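Local coordinates for flagellar hook-associated protein (Burkholderia pseudomallei, PDB 4UT1) that probably serves as a structural component of the bacterial flagellum, at the junction where the hook meets the filament, at residues Tyr380-Arg385 and Ser389-Ala394; Pro257-Ile262 and Pro426-Leu431; Asp301-Gln306 and Ala598-Ala603; Ala315-Ala320 and Ser583-Asn588. One frame throughout, in Å; residues are numbered along the deposited sequence.

Interaction 1: residues Tyr380-Arg385 and Ser389-Ala394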
loop_
_atom_site.group_PDB
_atom_site.type_symbol
_atom_site.label_atom_id
_atom_site.label_comp_id
_atom_site.label_asym_id
_atom_site.label_seq_id
_atom_site.Cartn_x
_atom_site.Cartn_y
_atom_site.Cartn_z
ATOM N N TYR A 380 6.564 -11.467 18.681
ATOM C CA TYR A 380 5.908 -10.395 17.958
ATOM C C TYR A 380 4.934 -10.995 16.976
ATOM O O TYR A 380 5.248 -11.967 16.297
ATOM C CB TYR A 380 6.928 -9.543 17.208
ATOM C CG TYR A 380 7.961 -8.886 18.083
ATOM C CD1 TYR A 380 9.083 -9.593 18.533
ATOM C CD2 TYR A 380 7.835 -7.567 18.454
ATOM C CE1 TYR A 380 10.034 -8.986 19.350
ATOM C CE2 TYR A 380 8.776 -6.948 19.249
ATOM C CZ TYR A 380 9.880 -7.661 19.696
ATOM O OH TYR A 380 10.816 -7.029 20.494
ATOM N N THR A 381 3.758 -10.397 16.860
ATOM C CA THR A 381 2.816 -10.841 15.856
ATOM C C THR A 381 2.430 -9.651 14.988
ATOM O O THR A 381 2.217 -8.571 15.505
ATOM C CB THR A 381 1.564 -11.446 16.496
ATOM O OG1 THR A 381 1.946 -12.516 17.373
ATOM C CG2 THR A 381 0.609 -11.962 15.434
ATOM N N LEU A 382 2.387 -9.862 13.679
ATOM C CA LEU A 382 1.870 -8.871 12.744
ATOM C C LEU A 382 0.474 -9.288 12.336
ATOM O O LEU A 382 0.279 -10.366 11.773
ATOM C CB LEU A 382 2.777 -8.746 11.511
ATOM C CG LEU A 382 2.484 -7.537 10.614
ATOM C CD1 LEU A 382 3.027 -6.275 11.255
ATOM C CD2 LEU A 382 3.073 -7.725 9.223
ATOM N N THR A 383 -0.500 -8.428 12.619
ATOM C CA THR A 383 -1.885 -8.693 12.281
ATOM C C THR A 383 -2.400 -7.687 11.250
ATOM O O THR A 383 -2.116 -6.494 11.340
ATOM C CB THR A 383 -2.770 -8.637 13.531
ATOM O OG1 THR A 383 -2.248 -9.549 14.513
ATOM C CG2 THR A 383 -4.188 -9.020 13.191
ATOM N N ASP A 384 -3.128 -8.192 10.263
ATOM C CA ASP A 384 -3.802 -7.354 9.270
ATOM C C ASP A 384 -5.000 -6.674 9.932
ATOM O O ASP A 384 -5.888 -7.350 10.453
ATOM C CB ASP A 384 -4.228 -8.211 8.071
ATOM C CG ASP A 384 -4.777 -7.392 6.928
ATOM O OD1 ASP A 384 -5.677 -6.569 7.164
ATOM O OD2 ASP A 384 -4.320 -7.595 5.789
ATOM N N ARG A 385 -5.022 -5.341 9.917
ATOM C CA ARG A 385 -6.036 -4.585 10.653
ATOM C C ARG A 385 -7.424 -4.627 10.006
ATOM O O ARG A 385 -8.423 -4.376 10.670
ATOM C CB ARG A 385 -5.585 -3.129 10.823
ATOM C CG ARG A 385 -4.603 -2.912 11.974
ATOM C CD ARG A 385 -4.001 -1.509 11.960
ATOM N NE ARG A 385 -4.991 -0.420 11.994
ATOM C CZ ARG A 385 -5.533 0.101 13.094
ATOM N NH1 ARG A 385 -5.242 -0.378 14.303
ATOM N NH2 ARG A 385 -6.407 1.101 12.982
ATOM N N SER A 389 -6.645 -11.037 10.523
ATOM C CA SER A 389 -5.853 -12.256 10.365
ATOM C C SER A 389 -4.371 -12.033 10.635
ATOM O O SER A 389 -3.789 -11.034 10.228
ATOM C CB SER A 389 -6.039 -12.838 8.967
ATOM O OG SER A 389 -7.366 -13.308 8.802
ATOM N N VAL A 390 -3.760 -12.981 11.328
ATOM C CA VAL A 390 -2.321 -12.944 11.551
ATOM C C VAL A 390 -1.574 -13.133 10.224
ATOM O O VAL A 390 -1.853 -14.065 9.470
ATOM C CB VAL A 390 -1.903 -14.031 12.576
ATOM C CG1 VAL A 390 -0.382 -14.215 12.603
ATOM C CG2 VAL A 390 -2.436 -13.691 13.955
ATOM N N VAL A 391 -0.635 -12.241 9.920
ATOM C CA VAL A 391 0.154 -12.398 8.704
ATOM C C VAL A 391 1.460 -13.133 8.978
ATOM O O VAL A 391 2.009 -13.768 8.087
ATOM C CB VAL A 391 0.502 -11.059 8.050
ATOM C CG1 VAL A 391 -0.686 -10.126 8.083
ATOM C CG2 VAL A 391 1.696 -10.444 8.742
ATOM N N GLY A 392 1.969 -13.016 10.197
ATOM C CA GLY A 392 3.200 -13.700 10.561
ATOM C C GLY A 392 3.667 -13.370 11.960
ATOM O O GLY A 392 3.169 -12.426 12.580
ATOM N N THR A 393 4.606 -14.162 12.476
ATOM C CA THR A 393 5.174 -13.912 13.799
ATOM C C THR A 393 6.694 -13.889 13.724
ATOM O O THR A 393 7.279 -14.336 12.736
ATOM C CB THR A 393 4.756 -14.983 14.840
ATOM O OG1 THR A 393 5.081 -16.286 14.347
ATOM C CG2 THR A 393 3.260 -14.914 15.147
ATOM N N ALA A 394 7.328 -13.370 14.772
ATOM C CA ALA A 394 8.785 -13.388 14.870
ATOM C C ALA A 394 9.265 -13.444 16.311
ATOM O O ALA A 394 8.627 -12.907 17.218
ATOM C CB ALA A 394 9.380 -12.187 14.178
#
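Thr381 and Thr393 stand side by side and point the same way, so that OG1 of Thr381 rests 3.5 Å from CG2 of Thr393. The methyl of Thr381 serves the next neighbour: the Thr381 and Val390 side chains cross at about a right angle, and CG2, anti to the backbone N, meets Val390 CG1 at 3.8 Å. Thr383 approaches Val390 more obliquely from farther along the same face. Beta-branched residues suit these extended strands, and a threonine adds a hydroxyl where the face is partly open to solvent. Strands 380-384 and 390-394 form an antiparallel beta hairpin, broken by a classic beta bulge in which Val391 and Gly392 both face Leu382. Leu382 N donates to Gly392 O (2.9 Å), whereas Leu382 O accepts from Val391 N (2.8 Å). Glycine readily takes the fully extended backbone needed at Gly392. On the other face Leu382 and Val391 share a neighbour in Ile405 of strand 402-405. At the far end Ala394 O lies in the plane of the Tyr380 ring, at its edge, 3.6 Å from CD1, while also accepting the hydrogen bond from Tyr380 N. Near the turn, Asp384 N donates to Ser389 O, and the Asp384 carboxylate bonds Ala386 N.

Interaction 2: residues Pro257-Ile262 and Pro426-Leu431. With EDO (1,2-ethanediol), chain O.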
loop_
_atom_site.group_PDB
_atom_site.type_symbol
_atom_site.label_atom_id
_atom_site.label_comp_id
_atom_site.label_asym_id
_atom_site.label_seq_id
_atom_site.Cartn_x
_atom_site.Cartn_y
_atom_site.Cartn_z
ATOM N N PRO A 257 -4.474 8.053 15.438
ATOM C CA PRO A 257 -4.971 9.349 15.907
ATOM C C PRO A 257 -5.665 10.141 14.813
ATOM O O PRO A 257 -6.311 11.139 15.118
ATOM C CB PRO A 257 -3.695 10.066 16.367
ATOM C CG PRO A 257 -2.631 9.476 15.547
ATOM C CD PRO A 257 -3.005 8.033 15.338
ATOM N N SER A 258 -5.527 9.716 13.558
ATOM C CA SER A 258 -6.258 10.359 12.468
ATOM C C SER A 258 -7.722 9.897 12.431
ATOM O O SER A 258 -8.551 10.466 11.716
ATOM C CB SER A 258 -5.570 10.074 11.116
ATOM O OG SER A 258 -5.867 8.773 10.643
ATOM N N GLU A 259 -8.038 8.867 13.209
ATOM C CA GLU A 259 -9.380 8.310 13.219
ATOM C C GLU A 259 -9.983 8.351 14.614
ATOM O O GLU A 259 -9.354 7.933 15.586
ATOM C CB GLU A 259 -9.375 6.879 12.700
ATOM C CG GLU A 259 -8.859 6.800 11.255
ATOM C CD GLU A 259 -9.014 5.436 10.622
ATOM O OE1 GLU A 259 -9.185 4.430 11.355
ATOM O OE2 GLU A 259 -8.963 5.378 9.368
ATOM N N LEU A 260 -11.205 8.861 14.702
ATOM C CA LEU A 260 -11.927 8.869 15.965
ATOM C C LEU A 260 -12.565 7.528 16.259
ATOM O O LEU A 260 -12.977 6.804 15.350
ATOM C CB LEU A 260 -13.018 9.949 15.965
ATOM C CG LEU A 260 -12.569 11.376 15.699
ATOM C CD1 LEU A 260 -13.761 12.324 15.852
ATOM C CD2 LEU A 260 -11.428 11.769 16.617
ATOM N N THR A 261 -12.671 7.214 17.546
ATOM C CA THR A 261 -13.323 5.993 17.969
ATOM C C THR A 261 -14.371 6.388 19.009
ATOM O O THR A 261 -14.402 7.536 19.457
ATOM C CB THR A 261 -12.313 4.976 18.542
ATOM O OG1 THR A 261 -12.983 3.748 18.847
ATOM C CG2 THR A 261 -11.652 5.520 19.803
ATOM N N ILE A 262 -15.247 5.457 19.363
ATOM C CA ILE A 262 -16.293 5.733 20.343
ATOM C C ILE A 262 -15.882 5.243 21.734
ATOM O O ILE A 262 -15.297 4.167 21.884
ATOM C CB ILE A 262 -17.615 5.065 19.939
ATOM C CG1 ILE A 262 -17.913 5.328 18.457
ATOM C CG2 ILE A 262 -18.746 5.536 20.832
ATOM C CD1 ILE A 262 -18.006 6.785 18.108
ATOM N N PRO A 426 2.210 1.038 6.083
ATOM C CA PRO A 426 3.350 1.165 5.176
ATOM C C PRO A 426 3.064 2.001 3.935
ATOM O O PRO A 426 4.015 2.591 3.418
ATOM C CB PRO A 426 3.648 -0.283 4.784
ATOM C CG PRO A 426 3.013 -1.121 5.900
ATOM C CD PRO A 426 1.768 -0.359 6.222
ATOM N N THR A 427 1.812 2.068 3.477
ATOM C CA THR A 427 1.522 2.708 2.186
ATOM C C THR A 427 0.421 3.768 2.183
ATOM O O THR A 427 0.258 4.462 1.182
ATOM C CB THR A 427 1.126 1.671 1.122
ATOM O OG1 THR A 427 -0.046 0.965 1.553
ATOM C CG2 THR A 427 2.268 0.680 0.873
ATOM N N ARG A 428 -0.326 3.898 3.273
ATOM C CA ARG A 428 -1.422 4.874 3.276
ATOM C C ARG A 428 -0.919 6.273 2.929
ATOM O O ARG A 428 -1.540 6.982 2.126
ATOM C CB ARG A 428 -2.135 4.920 4.634
ATOM C CG ARG A 428 -3.338 5.862 4.595
ATOM C CD ARG A 428 -4.023 6.030 5.947
ATOM N NE ARG A 428 -4.610 4.787 6.435
ATOM C CZ ARG A 428 -5.186 4.654 7.625
ATOM N NH1 ARG A 428 -5.254 5.699 8.448
ATOM N NH2 ARG A 428 -5.694 3.478 7.993
ATOM N N GLY A 429 0.191 6.667 3.553
ATOM C CA GLY A 429 0.755 7.999 3.384
ATOM C C GLY A 429 1.587 8.257 2.144
ATOM O O GLY A 429 2.078 9.375 1.934
ATOM N N ALA A 430 1.757 7.240 1.311
ATOM C CA ALA A 430 2.596 7.384 0.133
ATOM C C ALA A 430 2.045 8.432 -0.832
ATOM O O ALA A 430 2.809 9.083 -1.549
ATOM C CB ALA A 430 2.745 6.048 -0.574
ATOM N N LEU A 431 0.728 8.583 -0.845
ATOM C CA LEU A 431 0.078 9.516 -1.767
ATOM C C LEU A 431 0.361 10.967 -1.418
ATOM O O LEU A 431 0.590 11.787 -2.309
ATOM C CB LEU A 431 -1.433 9.289 -1.785
ATOM C CG LEU A 431 -1.941 7.890 -2.139
ATOM C CD1 LEU A 431 -3.465 7.859 -2.136
ATOM C CD2 LEU A 431 -1.353 7.438 -3.493
HETATM C C1 EDO O . -10.944 0.365 21.028
HETATM O O1 EDO O . -9.586 0.760 21.243
HETATM C C2 EDO O . -11.497 1.169 19.861
HETATM O O2 EDO O . -12.535 2.040 20.337
HETATM O O HOH W 1 -4.516 8.511 8.295
HETATM O O HOH W 2 -6.720 3.039 10.713
#
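The backbones of Ser258-Glu259 and Arg428-Gly429 stay well apart, the nearest CA atoms being those of Ser258 and Gly429 at 11.7 Å, and Arg428 sits in a type I beta turn from Thr427 to Ala430. Only a long side chain can bridge such a gap. Arg428 does so by running extended from the backbone (chi1 -176°) and bending once at chi3 (-64°), which brings its guanidinium to Ser258 and Glu259. Two waters lie in the guanidinium plane, at its edge. The first accepts from Arg428 NH1 at 2.9 Å and donates to Ser258 OG at 2.7 Å; the second accepts from Arg428 NH2 and reaches Glu259 OE1 more weakly. Ser258 OG is also hydrogen-bonded to Asp256, whose carboxylate pairs with Arg428 NH1. The direct pairing of Arg428 with Glu259 is loose: Glu259 OE2 is 3.8 Å from Arg428 NH1 and well out of the guanidinium plane, so charge alone acts there. Arginine suits the spot because its spread of N-H groups also serves a salt bridge to Asp370. Glu259 OE2 in turn pairs with Arg162 and comes close to Asp301 OD2, a crowding of carboxylates that might favour a retained proton. Arg162 belongs to helix 134-193, which touches both Ser258 and Arg428; helix 287-322 packs Gln304 against Arg428, and strand 244-252 flanks strand 260-265.

Interaction 3: residues Asp301-Gln306 and Ala598-Ala603. With EDO (1,2-ethanediol), chain P.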
loop_
_atom_site.group_PDB
_atom_site.type_symbol
_atom_site.label_atom_id
_atom_site.label_comp_id
_atom_site.label_asym_id
_atom_site.label_seq_id
_atom_site.Cartn_x
_atom_site.Cartn_y
_atom_site.Cartn_z
ATOM N N ASP A 301 -10.003 2.548 4.268
ATOM C CA ASP A 301 -8.616 2.374 4.648
ATOM C C ASP A 301 -7.935 1.325 3.761
ATOM O O ASP A 301 -6.795 1.518 3.364
ATOM C CB ASP A 301 -8.498 2.017 6.144
ATOM C CG ASP A 301 -8.847 3.201 7.052
ATOM O OD1 ASP A 301 -9.011 4.326 6.529
ATOM O OD2 ASP A 301 -8.968 3.018 8.290
ATOM N N PRO A 302 -8.632 0.218 3.425
ATOM C CA PRO A 302 -7.966 -0.689 2.484
ATOM C C PRO A 302 -7.718 -0.037 1.138
ATOM O O PRO A 302 -6.656 -0.251 0.542
ATOM C CB PRO A 302 -8.955 -1.855 2.355
ATOM C CG PRO A 302 -9.657 -1.863 3.685
ATOM C CD PRO A 302 -9.828 -0.399 4.016
ATOM N N ALA A 303 -8.671 0.759 0.670
ATOM C CA ALA A 303 -8.534 1.362 -0.646
ATOM C C ALA A 303 -7.329 2.284 -0.669
ATOM O O ALA A 303 -6.577 2.282 -1.632
ATOM C CB ALA A 303 -9.792 2.124 -1.046
ATOM N N GLN A 304 -7.138 3.079 0.379
ATOM C CA GLN A 304 -5.997 3.983 0.348
ATOM C C GLN A 304 -4.678 3.217 0.468
ATOM O O GLN A 304 -3.681 3.600 -0.139
ATOM C CB GLN A 304 -6.077 5.047 1.438
ATOM C CG GLN A 304 -5.009 6.116 1.204
ATOM C CD GLN A 304 -5.129 7.290 2.118
ATOM O OE1 GLN A 304 -6.022 7.349 2.981
ATOM N NE2 GLN A 304 -4.224 8.247 1.952
ATOM N N ALA A 305 -4.669 2.132 1.238
ATOM C CA ALA A 305 -3.462 1.321 1.371
ATOM C C ALA A 305 -3.094 0.698 0.027
ATOM O O ALA A 305 -1.912 0.576 -0.325
ATOM C CB ALA A 305 -3.649 0.228 2.430
ATOM N N GLN A 306 -4.111 0.262 -0.705
ATOM C CA GLN A 306 -3.886 -0.329 -2.027
ATOM C C GLN A 306 -3.393 0.687 -3.046
ATOM O O GLN A 306 -2.468 0.407 -3.818
ATOM C CB GLN A 306 -5.175 -0.993 -2.522
ATOM C CG GLN A 306 -5.588 -2.196 -1.666
ATOM C CD GLN A 306 -7.049 -2.570 -1.840
ATOM O OE1 GLN A 306 -7.682 -2.227 -2.845
ATOM N NE2 GLN A 306 -7.599 -3.263 -0.855
ATOM N N ALA A 598 -6.781 -1.648 -11.484
ATOM C CA ALA A 598 -8.118 -2.113 -11.845
ATOM C C ALA A 598 -8.749 -2.926 -10.709
ATOM O O ALA A 598 -9.947 -2.825 -10.455
ATOM C CB ALA A 598 -8.072 -2.931 -13.127
ATOM N N GLY A 599 -7.943 -3.726 -10.023
ATOM C CA GLY A 599 -8.431 -4.483 -8.880
ATOM C C GLY A 599 -8.856 -3.573 -7.740
ATOM O O GLY A 599 -9.874 -3.806 -7.093
ATOM N N TYR A 600 -8.075 -2.526 -7.503
ATOM C CA TYR A 600 -8.361 -1.576 -6.434
ATOM C C TYR A 600 -9.688 -0.859 -6.708
ATOM O O TYR A 600 -10.519 -0.688 -5.807
ATOM C CB TYR A 600 -7.182 -0.591 -6.290
ATOM C CG TYR A 600 -7.552 0.855 -6.070
ATOM C CD1 TYR A 600 -7.765 1.349 -4.787
ATOM C CD2 TYR A 600 -7.665 1.735 -7.139
ATOM C CE1 TYR A 600 -8.103 2.656 -4.583
ATOM C CE2 TYR A 600 -8.006 3.053 -6.944
ATOM C CZ TYR A 600 -8.219 3.511 -5.663
ATOM O OH TYR A 600 -8.549 4.824 -5.456
ATOM N N VAL A 601 -9.911 -0.472 -7.958
ATOM C CA VAL A 601 -11.156 0.205 -8.315
ATOM C C VAL A 601 -12.337 -0.754 -8.224
ATOM O O VAL A 601 -13.395 -0.403 -7.698
ATOM C CB VAL A 601 -11.083 0.818 -9.739
ATOM C CG1 VAL A 601 -12.474 1.198 -10.256
ATOM C CG2 VAL A 601 -10.166 2.034 -9.734
ATOM N N ASN A 602 -12.150 -1.968 -8.727
ATOM C CA ASN A 602 -13.232 -2.945 -8.767
ATOM C C ASN A 602 -13.678 -3.392 -7.378
ATOM O O ASN A 602 -14.839 -3.741 -7.192
ATOM C CB ASN A 602 -12.820 -4.166 -9.594
ATOM C CG ASN A 602 -12.788 -3.871 -11.083
ATOM O OD1 ASN A 602 -13.433 -2.941 -11.550
ATOM N ND2 ASN A 602 -12.026 -4.664 -11.834
ATOM N N ALA A 603 -12.766 -3.384 -6.410
ATOM C CA ALA A 603 -13.136 -3.699 -5.030
ATOM C C ALA A 603 -14.149 -2.675 -4.546
ATOM O O ALA A 603 -15.158 -3.020 -3.934
ATOM C CB ALA A 603 -11.912 -3.720 -4.109
HETATM C C1 EDO P . -9.061 8.458 -8.925
HETATM O O1 EDO P . -8.078 8.413 -9.975
HETATM C C2 EDO P . -8.505 7.853 -7.635
HETATM O O2 EDO P . -8.260 6.435 -7.763
HETATM O O HOH W 3 -10.126 -1.009 -2.996
#
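Tyr600, whose ring packs against Ala303 and Gln306, has its hydroxyl gripped by two groups: OH is 2.8 Å from O2 of a bound 1,2-ethanediol, probably left from crystallisation, and it is also hydrogen-bonded to the hydroxyl of Tyr158. The diol oxygen lies at the ring edge, in its plane. A chi1 of 138°, well off a staggered value, turns the ring along the side of helix 287-322, toward Tyr158. Its CE1 corner there meets Ala303 twice, at 3.3 Å from the carbonyl O, which sits obliquely to the ring, and at 4.0 Å from CB. Alanine suits this place, since its single methyl lets the large ring come close to the helix backbone. Gln306 comes from the next turn with its amide almost perpendicular to the ring, the planes 89° apart, and its OE1 lies 3.8 Å from Tyr600 CB. Gln306 OE1 accepts a hydrogen bond from a water at 2.7 Å, and the water's second O-H donates to Tyr600 O, 2.9 Å away, so one solvent molecule ties the glutamine to the opposing helix backbone. The contact joins helix 287-322, kinked at Pro302, to helix 593-630. Helix 134-193 presents Tyr158 to Ala303 as well as to the hydroxyl, while Val106 of helix 80-106 packs on Tyr600.

Interaction 4: residues Ala315-Ala320 and Ser583-Asn588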
loop_
_atom_site.group_PDB
_atom_site.type_symbol
_atom_site.label_atom_id
_atom_site.label_comp_id
_atom_site.label_asym_id
_atom_site.label_seq_id
_atom_site.Cartn_x
_atom_site.Cartn_y
_atom_site.Cartn_z
ATOM N N ALA A 315 7.136 4.332 -7.973
ATOM C CA ALA A 315 8.317 5.124 -7.652
ATOM C C ALA A 315 9.561 4.245 -7.497
ATOM O O ALA A 315 10.616 4.560 -8.039
ATOM C CB ALA A 315 8.078 5.943 -6.385
ATOM N N SER A 316 9.426 3.137 -6.775
ATOM C CA SER A 316 10.557 2.271 -6.510
ATOM C C SER A 316 11.108 1.671 -7.805
ATOM O O SER A 316 12.313 1.649 -8.019
ATOM C CB SER A 316 10.168 1.157 -5.538
ATOM O OG SER A 316 9.922 1.686 -4.242
ATOM N N GLN A 317 10.217 1.175 -8.648
ATOM C CA GLN A 317 10.631 0.597 -9.931
ATOM C C GLN A 317 11.300 1.595 -10.857
ATOM O O GLN A 317 12.288 1.272 -11.520
ATOM C CB GLN A 317 9.442 -0.004 -10.662
ATOM C CG GLN A 317 8.956 -1.299 -10.095
ATOM C CD GLN A 317 7.821 -1.857 -10.913
ATOM O OE1 GLN A 317 8.044 -2.466 -11.955
ATOM N NE2 GLN A 317 6.594 -1.620 -10.470
ATOM N N VAL A 318 10.748 2.792 -10.938
ATOM C CA VAL A 318 11.270 3.793 -11.845
ATOM C C VAL A 318 12.625 4.256 -11.326
ATOM O O VAL A 318 13.600 4.332 -12.078
ATOM C CB VAL A 318 10.278 4.983 -12.005
ATOM C CG1 VAL A 318 10.960 6.195 -12.619
ATOM C CG2 VAL A 318 9.088 4.542 -12.845
ATOM N N ASN A 319 12.701 4.496 -10.022
ATOM C CA ASN A 319 13.946 4.916 -9.395
ATOM C C ASN A 319 15.044 3.879 -9.601
ATOM O O ASN A 319 16.178 4.234 -9.906
ATOM C CB ASN A 319 13.755 5.173 -7.893
ATOM C CG ASN A 319 12.966 6.439 -7.621
ATOM O OD1 ASN A 319 12.794 7.260 -8.508
ATOM N ND2 ASN A 319 12.481 6.598 -6.385
ATOM N N ALA A 320 14.696 2.605 -9.452
ATOM C CA ALA A 320 15.689 1.533 -9.549
ATOM C C ALA A 320 16.211 1.411 -10.971
ATOM O O ALA A 320 17.417 1.185 -11.187
ATOM C CB ALA A 320 15.091 0.193 -9.092
ATOM N N SER A 583 5.814 -4.979 -16.071
ATOM C CA SER A 583 6.357 -5.705 -14.933
ATOM C C SER A 583 5.279 -6.159 -13.952
ATOM O O SER A 583 4.384 -5.389 -13.600
ATOM C CB SER A 583 7.379 -4.835 -14.199
ATOM O OG SER A 583 7.762 -5.449 -12.985
ATOM N N LYS A 584 5.373 -7.397 -13.478
ATOM C CA LYS A 584 4.385 -7.886 -12.520
ATOM C C LYS A 584 4.882 -7.790 -11.077
ATOM O O LYS A 584 5.448 -8.741 -10.528
ATOM C CB LYS A 584 3.991 -9.320 -12.863
ATOM C CG LYS A 584 3.379 -9.443 -14.248
ATOM C CD LYS A 584 2.833 -10.838 -14.503
ATOM C CE LYS A 584 2.402 -10.997 -15.951
ATOM N NZ LYS A 584 1.798 -12.330 -16.210
ATOM N N THR A 585 4.632 -6.643 -10.451
ATOM C CA THR A 585 5.201 -6.344 -9.146
ATOM C C THR A 585 4.192 -6.429 -8.013
ATOM O O THR A 585 4.564 -6.373 -6.836
ATOM C CB THR A 585 5.827 -4.940 -9.137
ATOM O OG1 THR A 585 4.828 -3.967 -9.485
ATOM C CG2 THR A 585 6.981 -4.874 -10.134
ATOM N N MET A 586 2.918 -6.556 -8.371
ATOM C CA MET A 586 1.844 -6.533 -7.395
ATOM C C MET A 586 1.208 -7.906 -7.230
ATOM O O MET A 586 1.295 -8.755 -8.127
ATOM C CB MET A 586 0.780 -5.500 -7.794
ATOM C CG MET A 586 1.328 -4.077 -7.962
ATOM S SD MET A 586 2.262 -3.507 -6.521
ATOM C CE MET A 586 0.990 -3.507 -5.258
ATOM N N ASN A 587 0.567 -8.103 -6.079
ATOM C CA ASN A 587 -0.115 -9.352 -5.753
ATOM C C ASN A 587 0.812 -10.547 -5.929
ATOM O O ASN A 587 0.505 -11.480 -6.673
ATOM C CB ASN A 587 -1.371 -9.530 -6.613
ATOM C CG ASN A 587 -2.352 -8.377 -6.469
ATOM O OD1 ASN A 587 -2.910 -7.893 -7.454
ATOM N ND2 ASN A 587 -2.564 -7.929 -5.237
ATOM N N ASN A 588 1.952 -10.494 -5.246
ATOM C CA ASN A 588 2.945 -11.564 -5.280
ATOM C C ASN A 588 3.470 -11.870 -6.682
ATOM O O ASN A 588 3.543 -13.031 -7.093
ATOM C CB ASN A 588 2.367 -12.831 -4.651
ATOM C CG ASN A 588 1.993 -12.635 -3.196
ATOM O OD1 ASN A 588 1.467 -11.590 -2.812
ATOM N ND2 ASN A 588 2.274 -13.638 -2.375
#
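Gln317 reaches out from its helix to Ser583 and Thr585 in the facing loop. From CB the chain leaves with CG anti to the carbonyl carbon (chi1 -74°) and continues extended, which aims the amide straight at the loop. CG makes the first, light contact, 4.1 Å from Thr585 CG2. At CD the packing closes up: the same methyl lies 3.2 Å from CD and almost as near to both OE1 and NE2, so it sits over the flat of the amide. Thr585 comes from the opposite direction, and with chi1 58° its methyl lies over the amide and OG1 above NE2 on the same face, out of line with the N-H bonds. Those two polar atoms are close, 3.1 Å between Gln317 NE2 and Thr585 OG1, but the angle is too poor for a hydrogen bond. Both turn instead to Ser313, one helical turn back, whose OG is bonded to Thr585 OG1 and more weakly to Gln317 NE2. On the other branch, Gln317 OE1 accepts a weak bond from Ser583 OG at 3.2 Å. Glutamine fits because it is long enough to cross from the helix and carries both a donor and an acceptor, while threonine offers a methyl and a hydroxyl on one carbon. Leu593 at the start of helix 593-630 packs on both Gln317 and Thr585. Within the loop Thr585 and Met586 both face Thr591, as in a classic beta bulge. The contact is a helix-to-loop one, in which a side chain of helix 287-322 holds the connection between helices 572-579 and 593-630.

Along the chain the segments of interactions 2 and 3 alternate, as do those of 2 and 4, whereas interaction 1 is a local hairpin lying between the two halves of all the others. Interactions 3 and 4, with centres 17 Å apart, both use helix 287-322, and each ties it to C-terminal parts of the chain. Interaction 2 touches interaction 3, its centre about 15 Å away; Thr427 OG1 probably bonds Ala305 O there. Interaction 1 lies about 19 Å from interaction 2, between centres, in the five-stranded sheet of the D2-like region. Later segments thus return to helix 287-322 in interactions 3 and 4, and to the region leading into strand 260-265 in interaction 2, consistent with beta domains inserted into a helical body.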